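PDB 7N1L: GCN5-related N-acetyltransferase from Brucella abortus, which probably transfers an acetyl group from acetyl-coenzyme A to an amine, perhaps the N-terminal alanine of a ribosomal protein. Local coordinates for residues A[33-38]-A[68-73]; A[40-45]-A[60-65]; A[89-94]-A[133-138]; A[105-110]-A[141-146]. One frame throughout, in Å; residues are numbered along the deposited sequence.

Interaction 1 (A[33-38]-A[68-73]); sequences LHLRDA and LLQDRA
Leu69 swings its CG to the side of its own backbone N (chi1 -69°), and its nearly straight chi2 carries CD1 into the bend at residues 34-38. There Leu69 CD1 lies 3.5 Å from His34 O and touches the backbone and methyl of Ala38. Ala38 CB is 3.8 Å from Leu69 CD1. The other methyl, Leu69 CD2, is turned to Leu33, with Leu33 CB at 4.3 Å. Leu35, in the 3-10 turn, packs against residues 69 and 70. Its CG lies beside its carbonyl carbon (chi1 -175°), which tips both methyls toward them. Leu35 CD1 rests on Leu69 CB at 3.8 Å, and Leu35 CD2 reaches Gln70 CG at 3.6 Å. The Gln70 side chain thus meets Leu35 with its aliphatic part, while its NE2 bonds to Glu66 O one turn back. No hydrogen bond links the two segments. In the GNAT fold this contact joins two connections: residues 33-38 lead from strand 28-32 into helix 38-52, and residues 68-73 lead from helix 61-69 into strand 74-81. The first connection contains a short 3-10 turn, residues 35-37. Asp37 precedes helix 38-52 at the N-cap position without capping it through its carboxylate. Instead Asp37 OD2 takes the N-H of His34 N at 3.0 Å in a nearly straight bond (172°), on the anti side of the carboxylate. This closes the turn through the His34 N-H, while the His34 carbonyl accepts from Asp37 N. Asp71 OD1 accepts from Ala73 N at 2.9 Å in an Asx turn. Pro95 of the second subunit packs on Leu68 and Asp71.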
# COMPACT_ATOMS: atom_id res chain seq x y z
N LEU A 33 -2.76 17.97 -5.22
CA LEU A 33 -3.71 18.00 -6.32
C LEU A 33 -5.12 17.67 -5.80
O LEU A 33 -5.30 16.94 -4.83
CB LEU A 33 -3.31 17.01 -7.42
CG LEU A 33 -1.97 17.27 -8.11
CD1 LEU A 33 -1.61 16.10 -9.03
CD2 LEU A 33 -2.02 18.60 -8.90
N HIS A 34 -6.13 18.29 -6.42
CA HIS A 34 -7.51 18.02 -6.09
C HIS A 34 -8.28 17.71 -7.38
O HIS A 34 -7.71 17.72 -8.48
CB HIS A 34 -8.13 19.19 -5.32
CG HIS A 34 -7.43 19.48 -4.02
ND1 HIS A 34 -7.69 18.77 -2.86
CD2 HIS A 34 -6.49 20.39 -3.70
CE1 HIS A 34 -6.95 19.24 -1.88
NE2 HIS A 34 -6.20 20.22 -2.36
N LEU A 35 -9.58 17.43 -7.23
CA LEU A 35 -10.38 17.00 -8.38
C LEU A 35 -10.42 18.07 -9.47
O LEU A 35 -10.54 17.75 -10.67
CB LEU A 35 -11.78 16.58 -7.91
CG LEU A 35 -12.68 15.99 -9.00
CD1 LEU A 35 -11.93 14.83 -9.60
CD2 LEU A 35 -14.04 15.50 -8.44
N ARG A 36 -10.34 19.34 -9.07
CA ARG A 36 -10.22 20.45 -10.01
C ARG A 36 -9.12 20.21 -11.04
O ARG A 36 -9.25 20.59 -12.22
CB ARG A 36 -9.89 21.73 -9.22
CG ARG A 36 -9.83 23.00 -10.04
CD ARG A 36 -8.75 23.98 -9.52
NE ARG A 36 -9.01 24.75 -8.31
CZ ARG A 36 -8.25 24.73 -7.22
NH1 ARG A 36 -7.17 23.97 -7.14
NH2 ARG A 36 -8.55 25.53 -6.20
N ASP A 37 -8.04 19.55 -10.63
CA ASP A 37 -6.83 19.45 -11.43
C ASP A 37 -6.80 18.23 -12.35
O ASP A 37 -5.77 17.97 -12.97
CB ASP A 37 -5.61 19.46 -10.51
CG ASP A 37 -5.60 20.67 -9.59
OD1 ASP A 37 -5.67 21.82 -10.11
OD2 ASP A 37 -5.52 20.49 -8.35
N ALA A 38 -7.90 17.48 -12.44
CA ALA A 38 -7.86 16.20 -13.16
C ALA A 38 -7.42 16.39 -14.60
O ALA A 38 -6.61 15.61 -15.11
CB ALA A 38 -9.23 15.51 -13.11
N LEU A 68 -8.72 8.53 -9.95
CA LEU A 68 -7.80 8.56 -8.83
C LEU A 68 -8.10 9.73 -7.90
O LEU A 68 -8.00 9.62 -6.68
CB LEU A 68 -6.35 8.68 -9.33
CG LEU A 68 -5.32 8.76 -8.20
CD1 LEU A 68 -5.26 7.40 -7.44
CD2 LEU A 68 -3.98 9.15 -8.70
N LEU A 69 -8.40 10.88 -8.48
CA LEU A 69 -8.64 12.06 -7.66
C LEU A 69 -9.97 12.00 -6.92
O LEU A 69 -10.20 12.87 -6.07
CB LEU A 69 -8.57 13.31 -8.54
CG LEU A 69 -7.15 13.58 -9.04
CD1 LEU A 69 -7.15 14.67 -10.08
CD2 LEU A 69 -6.27 13.97 -7.84
N GLN A 70 -10.83 11.02 -7.20
CA GLN A 70 -12.05 10.83 -6.42
C GLN A 70 -11.96 9.68 -5.43
O GLN A 70 -12.97 9.32 -4.81
CB GLN A 70 -13.24 10.62 -7.35
CG GLN A 70 -13.71 11.92 -7.97
CD GLN A 70 -14.77 11.68 -9.00
OE1 GLN A 70 -15.96 11.66 -8.69
NE2 GLN A 70 -14.34 11.47 -10.24
N ASP A 71 -10.79 9.05 -5.30
CA ASP A 71 -10.56 8.04 -4.26
C ASP A 71 -9.95 8.72 -3.04
O ASP A 71 -8.76 9.07 -3.05
CB ASP A 71 -9.66 6.95 -4.80
CG ASP A 71 -9.56 5.73 -3.88
OD1 ASP A 71 -9.52 5.88 -2.63
OD2 ASP A 71 -9.49 4.63 -4.43
N ARG A 72 -10.70 8.77 -1.94
CA ARG A 72 -10.27 9.48 -0.74
C ARG A 72 -9.14 8.76 -0.00
O ARG A 72 -8.54 9.35 0.92
CB ARG A 72 -11.45 9.67 0.22
CG ARG A 72 -12.53 10.66 -0.25
CD ARG A 72 -12.14 12.08 0.05
NE ARG A 72 -11.64 12.23 1.41
CZ ARG A 72 -10.79 13.18 1.78
NH1 ARG A 72 -10.36 14.10 0.92
NH2 ARG A 72 -10.35 13.22 3.03
N ALA A 73 -8.80 7.53 -0.41
CA ALA A 73 -7.66 6.83 0.17
C ALA A 73 -6.34 7.28 -0.46
O ALA A 73 -5.28 7.08 0.14
CB ALA A 73 -7.80 5.32 0.00

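Interaction 2 (A[40-45]-A[60-65])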
# COMPACT_ATOMS: atom_id res chain seq x y z
N GLU A 40 -5.59 18.80 -15.96
CA GLU A 40 -4.17 19.13 -16.04
C GLU A 40 -3.32 17.91 -15.69
O GLU A 40 -2.26 17.68 -16.29
CB GLU A 40 -3.87 20.29 -15.09
CG GLU A 40 -3.33 21.53 -15.78
CD GLU A 40 -2.79 22.55 -14.81
OE1 GLU A 40 -3.51 22.91 -13.86
OE2 GLU A 40 -1.65 22.99 -15.00
N PHE A 41 -3.79 17.10 -14.74
CA PHE A 41 -3.08 15.90 -14.31
C PHE A 41 -3.13 14.82 -15.39
O PHE A 41 -2.16 14.07 -15.54
CB PHE A 41 -3.70 15.44 -12.99
CG PHE A 41 -3.13 14.17 -12.41
CD1 PHE A 41 -1.78 13.94 -12.36
CD2 PHE A 41 -3.98 13.26 -11.79
CE1 PHE A 41 -1.27 12.79 -11.79
CE2 PHE A 41 -3.49 12.09 -11.22
CZ PHE A 41 -2.12 11.87 -11.20
N ALA A 42 -4.20 14.79 -16.17
CA ALA A 42 -4.46 13.68 -17.09
C ALA A 42 -3.30 13.37 -18.03
O ALA A 42 -2.94 12.18 -18.13
CB ALA A 42 -5.74 13.96 -17.89
N PRO A 43 -2.71 14.32 -18.78
CA PRO A 43 -1.62 13.94 -19.69
C PRO A 43 -0.36 13.53 -18.97
O PRO A 43 0.36 12.63 -19.45
CB PRO A 43 -1.40 15.20 -20.56
CG PRO A 43 -1.92 16.33 -19.74
CD PRO A 43 -3.09 15.74 -18.94
N LEU A 44 -0.07 14.14 -17.82
CA LEU A 44 1.10 13.75 -17.05
C LEU A 44 0.99 12.31 -16.60
O LEU A 44 1.96 11.53 -16.68
CB LEU A 44 1.25 14.70 -15.86
CG LEU A 44 2.66 15.03 -15.41
CD1 LEU A 44 3.46 15.65 -16.59
CD2 LEU A 44 2.60 15.99 -14.23
N LEU A 45 -0.20 11.93 -16.11
CA LEU A 45 -0.45 10.55 -15.75
C LEU A 45 -0.41 9.66 -16.98
O LEU A 45 0.09 8.53 -16.92
CB LEU A 45 -1.81 10.45 -15.03
CG LEU A 45 -2.28 9.06 -14.53
CD1 LEU A 45 -1.36 8.52 -13.44
CD2 LEU A 45 -3.73 9.10 -14.04
N PRO A 60 -10.49 7.42 -21.89
CA PRO A 60 -9.65 8.58 -22.22
C PRO A 60 -8.71 8.91 -21.06
O PRO A 60 -8.78 8.31 -19.98
CB PRO A 60 -10.66 9.71 -22.46
CG PRO A 60 -11.97 9.01 -22.74
CD PRO A 60 -11.92 7.74 -21.92
N ASP A 61 -7.82 9.87 -21.30
CA ASP A 61 -6.86 10.24 -20.27
C ASP A 61 -7.55 10.81 -19.05
O ASP A 61 -7.14 10.55 -17.90
CB ASP A 61 -5.86 11.26 -20.79
CG ASP A 61 -4.99 10.70 -21.87
OD1 ASP A 61 -5.13 9.49 -22.14
OD2 ASP A 61 -4.19 11.47 -22.43
N ASP A 62 -8.62 11.58 -19.27
CA ASP A 62 -9.25 12.26 -18.14
C ASP A 62 -9.87 11.27 -17.18
O ASP A 62 -9.89 11.54 -15.98
CB ASP A 62 -10.26 13.29 -18.64
CG ASP A 62 -9.57 14.56 -19.14
OD1 ASP A 62 -8.98 15.28 -18.31
OD2 ASP A 62 -9.59 14.83 -20.36
N PHE A 63 -10.24 10.08 -17.66
CA PHE A 63 -10.94 9.15 -16.79
C PHE A 63 -10.03 8.66 -15.68
O PHE A 63 -10.44 8.56 -14.53
CB PHE A 63 -11.47 7.94 -17.57
CG PHE A 63 -11.90 6.80 -16.69
CD1 PHE A 63 -10.99 5.83 -16.28
CD2 PHE A 63 -13.21 6.70 -16.25
CE1 PHE A 63 -11.37 4.80 -15.45
CE2 PHE A 63 -13.61 5.65 -15.43
CZ PHE A 63 -12.69 4.70 -15.03
N TYR A 64 -8.76 8.38 -16.03
CA TYR A 64 -7.82 7.87 -15.04
C TYR A 64 -7.48 8.95 -14.03
O TYR A 64 -7.25 8.65 -12.85
CB TYR A 64 -6.54 7.37 -15.73
CG TYR A 64 -6.80 6.27 -16.72
CD1 TYR A 64 -7.04 4.96 -16.30
CD2 TYR A 64 -6.84 6.54 -18.09
CE1 TYR A 64 -7.30 3.95 -17.21
CE2 TYR A 64 -7.10 5.55 -19.00
CZ TYR A 64 -7.33 4.25 -18.56
OH TYR A 64 -7.59 3.25 -19.47
N ALA A 65 -7.39 10.21 -14.48
CA ALA A 65 -7.09 11.29 -13.56
C ALA A 65 -8.25 11.53 -12.62
O ALA A 65 -8.07 11.59 -11.39
CB ALA A 65 -6.72 12.58 -14.32
O HOH W 1 -4.50 9.96 -17.46
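Ala42 and Ala65 face each other where helix 38-52 crosses helix 61-69, the first two helices of the GNAT fold. The short helical segments run almost at right angles, 102° between their directions. Their axes approach to 7.8 Å, a closeness that the two small methyls permit. Each methyl points at the other helix, and Ala65 CB lies 3.7 Å from Ala42 CA. Phe41 and Leu45, one turn apart, extend the contact beside this centre. The Phe41 ring comes in obliquely, with Phe41 CD2 at 3.8 Å from Ala65 CB. Its CG is trans to the backbone N (chi1 178°), which sends the ring down along its own helix, where Leu45 CB sits over one face near the rim. Phe88 meets the same ring edge-to-face. Leu45 lies at about a right angle to Tyr64. Leu45 CD2 touches Tyr64 CB at 3.7 Å, while the phenol ring leads off the other way, past Pro57 and Arg59 and toward Thr99 of the second subunit. Ala42 CB also meets polar atoms, Asp61 O and Asp62 OD1. Asp62 starts out pointing away from helix 38-52, but its carboxylate bends back over the Ala42 methyl, and OD1 bonds to His39 ND1 on that helix. No direct hydrogen bond joins the two segments. One water bridges them instead, donating to Ala42 O at 2.8 Å and to Asp61 O at 2.7 Å.

Interaction 3 (A[89-94]-A[133-138])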
# COMPACT_ATOMS: atom_id res chain seq x y z
N VAL A 89 3.56 12.96 -7.45
CA VAL A 89 3.77 11.75 -6.67
C VAL A 89 2.43 11.36 -6.06
O VAL A 89 1.73 12.22 -5.51
CB VAL A 89 4.87 11.90 -5.58
CG1 VAL A 89 4.55 12.99 -4.59
CG2 VAL A 89 5.07 10.58 -4.86
N ILE A 90 2.07 10.08 -6.19
CA ILE A 90 0.85 9.51 -5.65
C ILE A 90 1.19 8.75 -4.37
O ILE A 90 2.11 7.91 -4.37
CB ILE A 90 0.18 8.56 -6.67
CG1 ILE A 90 -0.21 9.33 -7.94
CG2 ILE A 90 -1.06 7.89 -6.06
CD1 ILE A 90 -0.61 8.41 -9.11
N PHE A 91 0.47 9.03 -3.29
CA PHE A 91 0.78 8.41 -2.00
C PHE A 91 -0.48 8.06 -1.24
O PHE A 91 -1.54 8.66 -1.43
CB PHE A 91 1.63 9.33 -1.13
CG PHE A 91 0.95 10.59 -0.68
CD1 PHE A 91 0.88 11.70 -1.53
CD2 PHE A 91 0.44 10.70 0.60
CE1 PHE A 91 0.28 12.88 -1.10
CE2 PHE A 91 -0.16 11.88 1.03
CZ PHE A 91 -0.23 12.97 0.18
N TYR A 92 -0.33 7.10 -0.32
CA TYR A 92 -1.41 6.64 0.53
C TYR A 92 -1.06 6.92 1.98
O TYR A 92 0.07 6.69 2.40
CB TYR A 92 -1.70 5.15 0.31
CG TYR A 92 -1.74 4.83 -1.16
CD1 TYR A 92 -2.70 5.39 -1.97
CD2 TYR A 92 -0.87 3.92 -1.71
CE1 TYR A 92 -2.75 5.13 -3.31
CE2 TYR A 92 -0.92 3.64 -3.05
CZ TYR A 92 -1.87 4.26 -3.85
OH TYR A 92 -1.95 3.99 -5.21
N ASP A 93 -2.01 7.44 2.73
CA ASP A 93 -1.87 7.63 4.17
C ASP A 93 -2.56 6.41 4.80
O ASP A 93 -3.79 6.36 4.88
CB ASP A 93 -2.50 8.95 4.62
CG ASP A 93 -2.29 9.23 6.11
OD1 ASP A 93 -1.97 8.30 6.87
OD2 ASP A 93 -2.51 10.38 6.56
N LEU A 94 -1.78 5.44 5.21
CA LEU A 94 -2.28 4.13 5.60
C LEU A 94 -2.09 3.85 7.09
O LEU A 94 -1.15 4.35 7.70
CB LEU A 94 -1.61 3.01 4.81
CG LEU A 94 -1.88 2.97 3.32
CD1 LEU A 94 -1.06 1.89 2.65
CD2 LEU A 94 -3.37 2.76 3.05
N GLU A 133 5.03 14.54 10.62
CA GLU A 133 4.49 14.94 11.91
C GLU A 133 3.00 15.22 11.83
O GLU A 133 2.23 14.78 12.68
CB GLU A 133 5.22 16.19 12.42
CG GLU A 133 5.02 16.47 13.91
CD GLU A 133 5.36 17.89 14.34
OE1 GLU A 133 4.86 18.87 13.72
OE2 GLU A 133 6.12 18.04 15.32
N GLU A 134 2.58 15.93 10.79
CA GLU A 134 1.16 16.25 10.61
C GLU A 134 0.32 14.97 10.55
O GLU A 134 -0.79 14.93 11.10
CB GLU A 134 0.99 17.10 9.35
CG GLU A 134 -0.35 17.03 8.64
CD GLU A 134 -0.38 17.80 7.30
OE1 GLU A 134 -0.06 19.00 7.29
OE2 GLU A 134 -0.77 17.23 6.25
N ARG A 135 0.85 13.92 9.93
CA ARG A 135 0.08 12.71 9.69
C ARG A 135 0.34 11.61 10.71
O ARG A 135 -0.31 10.57 10.62
CB ARG A 135 0.37 12.17 8.29
CG ARG A 135 0.07 13.15 7.14
CD ARG A 135 -1.42 13.54 7.03
NE ARG A 135 -1.65 14.39 5.87
CZ ARG A 135 -2.07 13.94 4.70
NH1 ARG A 135 -2.41 12.66 4.52
NH2 ARG A 135 -2.12 14.78 3.66
N SER A 136 1.22 11.81 11.70
CA SER A 136 1.68 10.75 12.62
C SER A 136 2.25 9.55 11.87
O SER A 136 1.92 8.40 12.15
CB SER A 136 0.58 10.29 13.59
OG SER A 136 0.27 11.30 14.51
N TRP A 137 3.09 9.83 10.89
CA TRP A 137 3.79 8.77 10.19
C TRP A 137 5.01 8.34 10.98
O TRP A 137 5.79 9.18 11.43
CB TRP A 137 4.22 9.22 8.80
CG TRP A 137 3.08 9.28 7.88
CD1 TRP A 137 1.82 8.79 8.10
CD2 TRP A 137 3.06 9.90 6.59
NE1 TRP A 137 1.02 9.06 7.01
CE2 TRP A 137 1.75 9.74 6.08
CE3 TRP A 137 4.02 10.59 5.83
CZ2 TRP A 137 1.38 10.23 4.81
CZ3 TRP A 137 3.66 11.07 4.57
CH2 TRP A 137 2.35 10.89 4.08
N SER A 138 5.13 7.03 11.20
CA SER A 138 6.37 6.43 11.67
C SER A 138 7.34 6.17 10.52
O SER A 138 8.54 5.97 10.77
CB SER A 138 6.10 5.12 12.41
OG SER A 138 5.58 4.15 11.53
O HOH W 2 -2.78 10.82 8.95
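A Schellman motif ends helix 132-135 at Ser136, which has positive phi, and the residues on either side of it, Arg135 and Trp137, both reach Asp93 on strand 84-96. The Asp93 carboxylate is divided between them. Trp137 NE1 donates to Asp93 OD1 at 3.1 Å, and the bond is almost straight (176°). The oxygen lies in the indole plane, yet the indole N-H arrives from above the carboxylate plane, because the two planes stand 82° apart. Arg135 NH1 donates to Asp93 OD2, also at 3.1 Å, in a salt bridge. Here the flat groups are much closer to coplanar, 27° apart, and the oxygen is met at the guanidinium edge on its anti side. The Arg135 chain is bent at chi2 to make this approach. Arg135 CB then covers one face of the Trp137 ring, 3.4 Å above its plane near the rim. Phe91 completes the apolar side. Its side chain crosses that of Trp137 at about a right angle, with Phe91 CD2 4.0 Å from Trp137 CH2, and Leu128 of helix 120-129 touches both rings. Further charges surround the pair. Arg135 NE donates to Glu134 OE2 at 3.0 Å, and Arg135 NH1 also bridges to Glu75. Asp93 OD1 has a second partner in Arg102 NE. Asp93 and Arg135 each have several polar partners. The indole N-H bond, with the packing of Arg135 CB and Phe91, would restrict the rotation of the ring. Two arginines and an indole N-H around one carboxylate would probably favour its ionised form, and the acids around Arg135 would balance the positive charge.

Interaction 4 (A[105-110]-A[141-146]); sequences QVDHIY and VLNAPR
Backbone hydrogen bonds set the pairing of Val106 with its neighbours on the parallel strand. Val106 N donates to Val141 O at 2.8 Å, and Asn143 N donates to Val106 O at the same distance. Val106 is thus bracketed by Val141 and Asn143. A CA-H...O contact from Gln105 CA to Val141 O, 3.3 Å, supplements the first bond. Among side-chain bonds, Asn143 ND2 donates to Asp107 OD1 at 2.9 Å. The two side chains lie next to each other and point the same way, with the oxygen in the Asn143 amide plane and the N-H nearly straight at it (171°). Gln105 NE2 also donates to Asp107 OD1 and Asp107 OD2, each at 3.3 Å and on the syn side. Asp107 OD1 therefore serves two amides. Each amide has a further partner across the dimer: Gln105 NE2 meets Gln105 OE1 of the second subunit, and Asn143 OD1 meets Ser166 of the second subunit. Apolar packing lies on the opposite face. There Leu142 CD2 touches Val106 CB at 3.8 Å, side by side, under helix 120-129 and Tyr155 of helix 150-158. Beyond Asp107 the strands part: His108 CA and Ala144 CA are already 7.3 Å apart. Residues 142-144 pair antiparallel with a strand of the second subunit, which carries the sheet across the interface. Two parallel strands linked through helix 120-129 form a beta-alpha-beta crossover. Their splaying is the hallmark of the GNAT fold, where in relatives the opening receives acetyl-coenzyme A.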
# COMPACT_ATOMS: atom_id res chain seq x y z
N GLN A 105 2.76 5.69 1.87
CA GLN A 105 3.22 4.70 0.89
C GLN A 105 3.15 5.33 -0.49
O GLN A 105 2.10 5.85 -0.88
CB GLN A 105 2.39 3.42 0.94
CG GLN A 105 2.79 2.36 -0.12
CD GLN A 105 1.93 1.09 -0.02
OE1 GLN A 105 1.62 0.65 1.07
NE2 GLN A 105 1.54 0.53 -1.16
N VAL A 106 4.30 5.33 -1.19
CA VAL A 106 4.43 5.87 -2.54
C VAL A 106 4.68 4.71 -3.50
O VAL A 106 5.68 4.00 -3.37
CB VAL A 106 5.59 6.87 -2.65
CG1 VAL A 106 5.80 7.28 -4.10
CG2 VAL A 106 5.36 8.08 -1.77
N ASP A 107 3.83 4.57 -4.50
CA ASP A 107 4.02 3.59 -5.55
C ASP A 107 4.34 4.22 -6.89
O ASP A 107 4.68 3.51 -7.83
CB ASP A 107 2.76 2.71 -5.70
CG ASP A 107 2.48 1.83 -4.46
OD1 ASP A 107 3.38 1.61 -3.65
OD2 ASP A 107 1.34 1.39 -4.29
N HIS A 108 4.15 5.53 -7.03
CA HIS A 108 4.24 6.16 -8.33
C HIS A 108 4.78 7.57 -8.21
O HIS A 108 4.21 8.41 -7.50
CB HIS A 108 2.86 6.20 -9.01
CG HIS A 108 2.15 4.89 -9.02
ND1 HIS A 108 2.49 3.86 -9.87
CD2 HIS A 108 1.12 4.43 -8.26
CE1 HIS A 108 1.69 2.83 -9.65
NE2 HIS A 108 0.85 3.15 -8.68
N ILE A 109 5.85 7.84 -8.96
CA ILE A 109 6.43 9.17 -9.06
C ILE A 109 6.77 9.37 -10.52
O ILE A 109 7.06 8.41 -11.24
CB ILE A 109 7.66 9.32 -8.15
CG1 ILE A 109 8.05 10.80 -8.03
CG2 ILE A 109 8.82 8.39 -8.59
CD1 ILE A 109 8.86 11.10 -6.79
N TYR A 110 6.65 10.62 -10.98
CA TYR A 110 6.90 10.92 -12.38
C TYR A 110 7.21 12.40 -12.56
O TYR A 110 6.48 13.26 -12.04
CB TYR A 110 5.71 10.54 -13.25
CG TYR A 110 5.95 10.76 -14.72
CD1 TYR A 110 6.78 9.92 -15.42
CD2 TYR A 110 5.35 11.81 -15.41
CE1 TYR A 110 7.03 10.11 -16.75
CE2 TYR A 110 5.57 12.00 -16.76
CZ TYR A 110 6.42 11.13 -17.42
OH TYR A 110 6.70 11.28 -18.76
N VAL A 141 7.10 4.52 3.11
CA VAL A 141 7.50 3.40 2.28
C VAL A 141 7.50 3.85 0.82
O VAL A 141 6.50 4.37 0.32
CB VAL A 141 6.54 2.22 2.48
CG1 VAL A 141 6.75 1.15 1.41
CG2 VAL A 141 6.70 1.65 3.89
N LEU A 142 8.60 3.58 0.12
CA LEU A 142 8.73 3.96 -1.28
C LEU A 142 8.91 2.70 -2.11
O LEU A 142 9.91 2.00 -1.96
CB LEU A 142 9.92 4.90 -1.50
CG LEU A 142 10.06 6.14 -0.60
CD1 LEU A 142 11.41 6.79 -0.79
CD2 LEU A 142 8.94 7.13 -0.89
N ASN A 143 7.96 2.45 -3.01
CA ASN A 143 8.01 1.29 -3.90
C ASN A 143 8.34 1.74 -5.32
O ASN A 143 7.64 2.58 -5.89
CB ASN A 143 6.67 0.54 -3.85
CG ASN A 143 6.41 -0.10 -2.48
OD1 ASN A 143 7.31 -0.71 -1.89
ND2 ASN A 143 5.22 0.09 -1.94
N ALA A 144 9.38 1.18 -5.90
CA ALA A 144 9.83 1.58 -7.22
C ALA A 144 9.53 0.48 -8.23
O ALA A 144 10.04 -0.64 -8.09
CB ALA A 144 11.33 1.90 -7.22
N PRO A 145 8.75 0.76 -9.27
CA PRO A 145 8.54 -0.25 -10.30
C PRO A 145 9.84 -0.56 -11.00
O PRO A 145 10.81 0.20 -10.93
CB PRO A 145 7.54 0.42 -11.26
CG PRO A 145 7.86 1.89 -11.14
CD PRO A 145 8.18 2.07 -9.66
N ARG A 146 9.88 -1.73 -11.66
CA ARG A 146 11.07 -2.09 -12.42
C ARG A 146 11.27 -1.13 -13.58
O ARG A 146 12.40 -0.73 -13.89
CB ARG A 146 10.97 -3.52 -12.94
CG ARG A 146 12.30 -4.08 -13.40
CD ARG A 146 12.10 -5.31 -14.27
NE ARG A 146 11.23 -4.99 -15.40
CZ ARG A 146 11.66 -4.70 -16.62
NH1 ARG A 146 12.95 -4.72 -16.93
NH2 ARG A 146 10.77 -4.37 -17.56

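How the interactions relate
Interactions 1 and 2 share helix 61-69 and touch each other through Phe41, which packs on Leu33, Leu68 and Leu69. Both are partly buried, have no direct hydrogen bond across them, and rest mainly on apolar packing. Interactions 3 and 4 share strand 137-144 and join it to sheet strands 84-96 and 101-111. They meet through backbone pairing of those two strands, as in Tyr92 N to Gln105 O. Interaction 3 is buried and depends on charge and an indole N-H. Interaction 4 is partly buried but lies nearest the chain's centre, about 6 Å from its own centre, and combines sheet bonds with an amide and carboxylate cluster at the dimer interface. Interactions 2 and 3 lie on opposite sides of the chain's centre.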